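Local atomic coordinates of sgbp-b (Bacteroides uniformis, PDB entry 7K44), a protein that probably binds xyloglucan at the cell surface, serving a xyloglucan utilization locus of a human gut bacterium as a surface glycan-binding protein. Residues G249-W254 with M362-E367; C289-E294 with G324-G329; R61-T66 with V107-T112. One frame throughout, in Å; residues are numbered along the deposited sequence.

Contact 1: G249-W254 with M362-E367; sequences GELSAW and MTNPSE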
# COMPACT_ATOMS: atom_id res chain seq x y z
N GLY A 249 22.20 14.99 -9.51
CA GLY A 249 23.55 15.50 -9.60
C GLY A 249 24.31 15.25 -8.32
O GLY A 249 23.87 14.51 -7.45
N GLU A 250 25.47 15.89 -8.20
CA GLU A 250 26.31 15.74 -7.02
C GLU A 250 26.03 16.89 -6.06
O GLU A 250 26.13 18.06 -6.44
CB GLU A 250 27.79 15.69 -7.39
CG GLU A 250 28.70 15.35 -6.23
CD GLU A 250 30.15 15.23 -6.64
OE1 GLU A 250 30.45 14.40 -7.52
OE2 GLU A 250 30.98 15.99 -6.09
N LEU A 251 25.67 16.55 -4.83
CA LEU A 251 25.28 17.51 -3.80
C LEU A 251 26.37 17.54 -2.75
O LEU A 251 26.55 16.57 -2.01
CB LEU A 251 23.94 17.10 -3.19
CG LEU A 251 23.40 17.93 -2.02
CD1 LEU A 251 23.44 19.44 -2.31
CD2 LEU A 251 21.97 17.48 -1.68
N SER A 252 27.10 18.64 -2.69
CA SER A 252 28.25 18.74 -1.80
C SER A 252 27.80 18.99 -0.36
O SER A 252 26.62 19.25 -0.07
CB SER A 252 29.14 19.89 -2.24
OG SER A 252 28.44 21.12 -2.10
N ALA A 253 28.76 18.91 0.55
CA ALA A 253 28.52 19.33 1.92
C ALA A 253 28.35 20.84 1.98
O ALA A 253 28.80 21.59 1.10
CB ALA A 253 29.69 18.91 2.81
N TRP A 254 27.67 21.29 3.03
CA TRP A 254 27.50 22.72 3.32
C TRP A 254 26.91 23.47 2.14
O TRP A 254 27.37 24.55 1.76
CB TRP A 254 28.82 23.35 3.78
CG TRP A 254 29.37 22.69 4.99
CD1 TRP A 254 30.54 21.99 5.08
CD2 TRP A 254 28.77 22.66 6.29
NE1 TRP A 254 30.70 21.52 6.37
CE2 TRP A 254 29.63 21.92 7.13
CE3 TRP A 254 27.59 23.18 6.83
CZ2 TRP A 254 29.36 21.71 8.47
CZ3 TRP A 254 27.32 22.96 8.16
CH2 TRP A 254 28.19 22.23 8.97
N MET A 362 15.88 21.44 -2.61
CA MET A 362 16.77 20.52 -1.93
C MET A 362 18.09 21.21 -1.60
O MET A 362 18.67 21.89 -2.45
CB MET A 362 17.03 19.28 -2.78
CG MET A 362 17.77 18.19 -2.01
SD MET A 362 18.04 16.72 -3.03
CE MET A 362 18.00 15.42 -1.81
N THR A 363 18.54 21.05 -0.36
CA THR A 363 19.80 21.59 0.14
C THR A 363 20.49 20.52 0.97
O THR A 363 19.91 19.47 1.27
CB THR A 363 19.58 22.86 0.99
OG1 THR A 363 18.75 22.55 2.12
CG2 THR A 363 18.93 23.98 0.16
N ASN A 364 21.74 20.78 1.35
CA ASN A 364 22.48 19.90 2.27
C ASN A 364 23.18 20.76 3.32
O ASN A 364 24.39 20.99 3.24
CB ASN A 364 23.46 18.99 1.52
CG ASN A 364 24.23 18.07 2.45
OD1 ASN A 364 23.80 17.81 3.58
ND2 ASN A 364 25.37 17.58 1.99
N PRO A 365 22.43 21.26 4.31
CA PRO A 365 23.02 22.09 5.37
C PRO A 365 23.74 21.26 6.43
O PRO A 365 23.39 21.27 7.61
CB PRO A 365 21.79 22.81 5.93
CG PRO A 365 20.71 21.77 5.81
CD PRO A 365 20.99 21.04 4.52
N SER A 366 24.77 20.53 6.00
CA SER A 366 25.42 19.58 6.89
C SER A 366 26.85 19.36 6.43
O SER A 366 27.23 19.68 5.31
CB SER A 366 24.70 18.22 6.92
OG SER A 366 25.15 17.36 5.89
N GLU A 367 27.65 18.77 7.33
CA GLU A 367 29.03 18.40 7.03
C GLU A 367 29.13 17.18 6.12
O GLU A 367 30.22 16.90 5.62
CB GLU A 367 29.74 18.08 8.35
CG GLU A 367 29.18 16.85 9.04
CD GLU A 367 29.73 16.63 10.44
OE1 GLU A 367 30.85 17.11 10.73
OE2 GLU A 367 29.04 15.99 11.26
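The indole of Trp254 lies with one face against the backbone of Ser366 and Glu367. Ser366 O stands 3.5 Å above the ring plane over its centre, while Glu367 N sits nearer the rim, and the CA of Glu367 reaches to 3.6 Å from Trp254 CE2. Glu367 adds its CB beside CZ2 of the ring, after which its extended chain leads away. The indole doubles back over the peptide because CG of Trp254 is anti to its own carbonyl carbon (chi1 -58°), although the CB itself points away from 362-367.

The second flat group is the amide of Asn364. Its ND2 donates to Ser252 O at 2.9 Å, a bent bond (144° at the hydrogen) that meets the carbonyl from above its plane. The same nitrogen also donates to Asn368 O, and OD1 accepts from Ser366 OG at 2.7 Å, which fixes the amide's rotation from both ends.

Ser366 O has a second role: Trp254 N donates to it at 2.8 Å, the donor tilted 16° from the carbonyl plane. This oxygen thus meets Trp254 twice, under its ring and at its backbone N. Pro365, the centre of an inverse gamma turn, brings the chain round to present it. Ala253 CB rests against the carbonyl oxygens of Ser366 and Glu367, 3.5 Å from Glu367 O.

Deeper in, Leu251 CG packs against Asn364 CB at 3.7 Å and its CD2 approaches Met362 SD.

Strand 250-251 pairs with strand 371-384 through Leu251 and Tyr371, whereas strand 357-364 runs between strands 255-264 and 300-305 in another antiparallel sheet. The leucine and methionine thus meet between two sheets, with Ile373 and Trp258 touching both.

Contact 2: C289-E294 with G324-G329; sequences CFVAVE and GKTEVG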
# COMPACT_ATOMS: atom_id res chain seq x y z
N CYS A 289 6.91 9.93 -5.93
CA CYS A 289 8.35 10.18 -5.88
C CYS A 289 9.11 8.89 -6.08
O CYS A 289 8.78 7.86 -5.47
CB CYS A 289 8.74 10.84 -4.56
SG CYS A 289 10.50 11.26 -4.43
N PHE A 290 10.13 8.93 -6.93
CA PHE A 290 10.99 7.78 -7.20
C PHE A 290 12.40 8.18 -6.82
O PHE A 290 13.00 9.06 -7.45
CB PHE A 290 10.90 7.40 -8.68
CG PHE A 290 11.65 6.13 -9.05
CD1 PHE A 290 13.04 6.11 -9.11
CD2 PHE A 290 10.95 4.97 -9.36
CE1 PHE A 290 13.73 4.94 -9.46
CE2 PHE A 290 11.64 3.80 -9.72
CZ PHE A 290 13.02 3.80 -9.76
N VAL A 291 12.95 7.55 -5.78
CA VAL A 291 14.32 7.79 -5.35
C VAL A 291 15.18 6.69 -5.97
O VAL A 291 15.07 5.52 -5.58
CB VAL A 291 14.44 7.81 -3.82
CG1 VAL A 291 15.91 7.95 -3.40
CG2 VAL A 291 13.61 8.94 -3.24
N ALA A 292 16.01 7.06 -6.95
CA ALA A 292 16.79 6.04 -7.64
C ALA A 292 18.06 5.68 -6.89
O ALA A 292 18.58 4.57 -7.06
CB ALA A 292 17.14 6.52 -9.05
N VAL A 293 18.59 6.59 -6.08
CA VAL A 293 19.85 6.39 -5.39
C VAL A 293 19.67 6.77 -3.93
O VAL A 293 19.27 7.90 -3.62
CB VAL A 293 20.99 7.21 -6.03
CG1 VAL A 293 22.26 7.07 -5.22
CG2 VAL A 293 21.23 6.76 -7.47
N GLU A 294 19.94 5.83 -3.03
CA GLU A 294 19.87 6.11 -1.61
C GLU A 294 20.92 7.15 -1.23
O GLU A 294 22.03 7.16 -1.76
CB GLU A 294 20.10 4.82 -0.83
CG GLU A 294 19.86 4.93 0.66
CD GLU A 294 19.99 3.59 1.35
OE1 GLU A 294 20.48 2.64 0.71
OE2 GLU A 294 19.59 3.49 2.53
N GLY A 324 6.43 4.23 5.64
CA GLY A 324 7.10 5.19 6.49
C GLY A 324 8.57 5.39 6.19
O GLY A 324 9.22 6.17 6.90
N LYS A 325 9.11 4.74 5.17
CA LYS A 325 10.53 4.80 4.85
C LYS A 325 10.73 5.09 3.37
O LYS A 325 9.81 4.97 2.56
CB LYS A 325 11.25 3.50 5.25
CG LYS A 325 10.86 3.04 6.65
CD LYS A 325 11.44 1.69 7.02
CE LYS A 325 11.37 1.50 8.54
NZ LYS A 325 11.73 0.13 8.99
N THR A 326 11.96 5.47 3.01
CA THR A 326 12.29 5.65 1.61
C THR A 326 12.42 4.28 0.95
O THR A 326 13.15 3.41 1.45
CB THR A 326 13.61 6.41 1.48
OG1 THR A 326 13.55 7.60 2.26
CG2 THR A 326 13.89 6.75 0.01
N GLU A 327 11.71 4.08 -0.16
CA GLU A 327 11.73 2.83 -0.90
C GLU A 327 12.53 3.05 -2.18
O GLU A 327 11.98 3.40 -3.22
CB GLU A 327 10.32 2.36 -1.21
CG GLU A 327 9.46 2.16 0.01
CD GLU A 327 9.99 1.05 0.91
OE1 GLU A 327 10.46 0.02 0.37
OE2 GLU A 327 9.93 1.22 2.14
N VAL A 328 13.84 2.81 -2.09
CA VAL A 328 14.73 3.06 -3.22
C VAL A 328 14.35 2.18 -4.40
O VAL A 328 14.10 0.98 -4.26
CB VAL A 328 16.19 2.89 -2.78
CG1 VAL A 328 17.14 3.10 -3.95
CG2 VAL A 328 16.51 3.86 -1.65
N GLY A 329 14.27 2.78 -5.58
CA GLY A 329 14.01 2.02 -6.78
C GLY A 329 12.56 1.73 -7.08
O GLY A 329 12.28 0.91 -7.96
O HOH W 1 11.46 5.80 -4.16
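Gly329 N and Val291 O form the direct hydrogen bond between 289-294 and 324-329, at 2.9 Å and nearly straight (165° at the hydrogen), with the donor tilted 21° from the carbonyl plane. The same oxygen takes a CA-H...O contact from Val328 CA at 3.4 Å. A water supplements this polar link: it accepts from Val291 N at 2.8 Å and donates to Glu327 O, so both backbone polar atoms of Val291 are engaged.

Two apolar pairs form. Val291 CG2 meets Thr326 CG2 at 3.9 Å, the side chains crossing at about a right angle, while Thr326 OG1 bonds Pro318 O; Val328 CG2 reaches Glu294 CB. Val328 CG1 lies beside the oxygens of Val291 and Ala292.

The aromatic contact is Phe290 CZ against Gly329 C, at 3.4 Å and oblique to the ring. Phe290 CG is anti to the backbone N (chi1 -174°), which carries the ring end to Gly329 although its CB does not point there. With an alanine here, the Gly329 peptide would probably lose the ring beside it, and Trp331 its edge-to-face partner.

The irregular loop entering strand 331-337 thus closes against the C-terminal end of that strand's antiparallel neighbour, 283-291: a loop-to-strand junction in the beta fold of the xyloglucan-binding domain.

Contact 3: R61-T66 with V107-T112; sequences RVYFTT and VVECYT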
# COMPACT_ATOMS: atom_id res chain seq x y z
N ARG A 61 -4.64 -37.46 18.50
CA ARG A 61 -5.99 -37.12 18.08
C ARG A 61 -5.95 -35.89 17.19
O ARG A 61 -5.05 -35.05 17.32
CB ARG A 61 -6.90 -36.82 19.28
CG ARG A 61 -7.65 -38.01 19.76
CD ARG A 61 -8.52 -37.69 20.97
NE ARG A 61 -8.45 -38.77 21.95
CZ ARG A 61 -8.87 -40.02 21.71
NH1 ARG A 61 -9.40 -40.35 20.53
NH2 ARG A 61 -8.76 -40.94 22.66
N VAL A 62 -6.92 -35.81 16.29
CA VAL A 62 -7.22 -34.60 15.54
C VAL A 62 -8.71 -34.34 15.72
O VAL A 62 -9.52 -35.25 15.52
CB VAL A 62 -6.87 -34.76 14.05
CG1 VAL A 62 -7.24 -33.49 13.27
CG2 VAL A 62 -5.39 -35.06 13.89
N TYR A 63 -9.07 -33.12 16.12
CA TYR A 63 -10.49 -32.88 16.36
C TYR A 63 -10.80 -31.40 16.27
O TYR A 63 -9.94 -30.55 16.48
CB TYR A 63 -10.94 -33.44 17.72
CG TYR A 63 -10.24 -32.85 18.93
CD1 TYR A 63 -9.02 -33.34 19.38
CD2 TYR A 63 -10.82 -31.79 19.64
CE1 TYR A 63 -8.39 -32.81 20.48
CE2 TYR A 63 -10.18 -31.25 20.75
CZ TYR A 63 -8.97 -31.75 21.17
OH TYR A 63 -8.34 -31.21 22.27
N PHE A 64 -12.06 -31.11 15.94
CA PHE A 64 -12.63 -29.78 16.05
C PHE A 64 -13.27 -29.63 17.42
O PHE A 64 -13.86 -30.58 17.96
CB PHE A 64 -13.70 -29.57 14.98
CG PHE A 64 -13.18 -29.63 13.56
CD1 PHE A 64 -13.07 -30.84 12.90
CD2 PHE A 64 -12.83 -28.46 12.89
CE1 PHE A 64 -12.61 -30.89 11.58
CE2 PHE A 64 -12.37 -28.51 11.57
CZ PHE A 64 -12.26 -29.73 10.92
N THR A 65 -13.14 -28.44 17.99
CA THR A 65 -13.67 -28.14 19.31
C THR A 65 -14.38 -26.79 19.28
O THR A 65 -14.02 -25.89 18.52
CB THR A 65 -12.57 -28.14 20.39
OG1 THR A 65 -13.17 -27.97 21.68
CG2 THR A 65 -11.56 -27.03 20.17
N THR A 66 -15.41 -26.65 20.12
CA THR A 66 -16.03 -25.34 20.28
C THR A 66 -15.15 -24.39 21.09
O THR A 66 -15.34 -23.17 21.00
CB THR A 66 -17.39 -25.48 20.96
OG1 THR A 66 -17.27 -26.34 22.09
CG2 THR A 66 -18.41 -26.05 19.99
N VAL A 107 -7.73 -28.85 16.35
CA VAL A 107 -6.69 -29.25 17.28
C VAL A 107 -5.95 -30.48 16.77
O VAL A 107 -6.57 -31.44 16.30
CB VAL A 107 -7.28 -29.55 18.68
CG1 VAL A 107 -6.16 -29.75 19.68
CG2 VAL A 107 -8.22 -28.43 19.11
N VAL A 108 -4.62 -30.45 16.89
CA VAL A 108 -3.78 -31.63 16.71
C VAL A 108 -3.16 -31.94 18.07
O VAL A 108 -2.33 -31.18 18.57
CB VAL A 108 -2.69 -31.41 15.66
CG1 VAL A 108 -1.80 -32.65 15.55
CG2 VAL A 108 -3.30 -31.05 14.32
N GLU A 109 -3.57 -33.06 18.66
CA GLU A 109 -3.08 -33.49 19.97
C GLU A 109 -2.02 -34.56 19.74
O GLU A 109 -2.32 -35.64 19.24
CB GLU A 109 -4.26 -34.03 20.78
CG GLU A 109 -3.93 -34.43 22.21
CD GLU A 109 -5.12 -35.08 22.90
OE1 GLU A 109 -6.18 -34.43 23.02
OE2 GLU A 109 -4.99 -36.25 23.33
N CYS A 110 -0.77 -34.24 20.10
CA CYS A 110 0.36 -35.15 19.97
C CYS A 110 0.84 -35.57 21.36
O CYS A 110 0.36 -35.08 22.38
CB CYS A 110 1.50 -34.48 19.21
SG CYS A 110 1.12 -34.01 17.50
N TYR A 111 1.82 -36.48 21.38
CA TYR A 111 2.37 -36.96 22.64
C TYR A 111 3.02 -35.83 23.42
O TYR A 111 2.76 -35.66 24.62
CB TYR A 111 3.39 -38.07 22.35
CG TYR A 111 3.88 -38.79 23.59
CD1 TYR A 111 3.12 -39.81 24.17
CD2 TYR A 111 5.10 -38.47 24.17
CE1 TYR A 111 3.57 -40.47 25.29
CE2 TYR A 111 5.55 -39.13 25.30
CZ TYR A 111 4.78 -40.13 25.85
OH TYR A 111 5.22 -40.80 26.97
N THR A 112 3.88 -35.05 22.76
CA THR A 112 4.57 -33.95 23.42
C THR A 112 3.57 -32.92 23.95
O THR A 112 3.49 -32.66 25.15
CB THR A 112 5.55 -33.30 22.45
OG1 THR A 112 6.55 -34.25 22.07
CG2 THR A 112 6.22 -32.08 23.07
O HOH W 2 -7.69 -37.13 24.03
O HOH W 3 -5.97 -31.58 23.15
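Arg61 and Glu109 face each other as an antiparallel hydrogen-bonded pair. Arg61 N donates to Glu109 O at 3.0 Å; the return bond, from Glu109 N to Arg61 O, is 2.8 Å. Tyr63 and Val107 repeat the pattern: Tyr63 N donates to Val107 O, and Val107 N to Tyr63 O. Val62 and Val108 form the non-hydrogen-bonded pair between them, where Val62 CA comes to 3.3 Å from Val107 O in a CA-H...O contact. The outward bonds of these valines go to the flanking strands, Val62 to Val80 and Val108 to Ala115.

Strands 59-65 and 103-110 are thereby the two inner strands of a four-stranded antiparallel sheet, bordered by 78-80 and 114-120; the N-to-C directions of segments 61-65 and 107-110 are 156° apart, close to antiparallel. With a second four-stranded antiparallel sheet in the same N-terminal region, this is consistent with an immunoglobulin-like beta sandwich.

On the face carrying Arg61, Tyr63, Val107 and Glu109, two waters satisfy the carboxylate. One donates to Glu109 OE2 and accepts from Arg61 NE at 2.8 Å, meeting the guanidinium at its edge; the charged groups are otherwise too far apart for a salt bridge, and Arg61 NH1 is paired with Glu79 instead. The other water donates to Glu109 OE1 and lies 2.6 Å from Tyr63 OH, in the plane of the ring.

With chi1 at 61°, Tyr63 CG sits between its backbone N and carbonyl carbon, which lays the ring alongside Val107; Val107 CB lies over the ring face in a CH-pi contact, 3.9 Å from the centroid and 16° off the normal. Thr65 CG2 touches Val107 CG2, while Thr65 OG1 bonds Pro75 O.

Contacts 1 and 2 both lie in the xyloglucan-binding domain, with centres 18 Å apart and nearest atoms about 8 Å apart. Contact 2 is nested in the chain loop that contact 1 closes, and strand 371-384 connects them, pairing with both strand 250-251 and strand 283-291. That strand also carries Asp378, one of the residues of the calcium site with Asn213, Asp215, Asp241 and Lys243; the Phe290 side chain of contact 2 is about 12 Å from the ion. Contact 3 closes earlier in the chain and is remote, its centre 63 Å from that of contact 1 and 48 Å from that of contact 2.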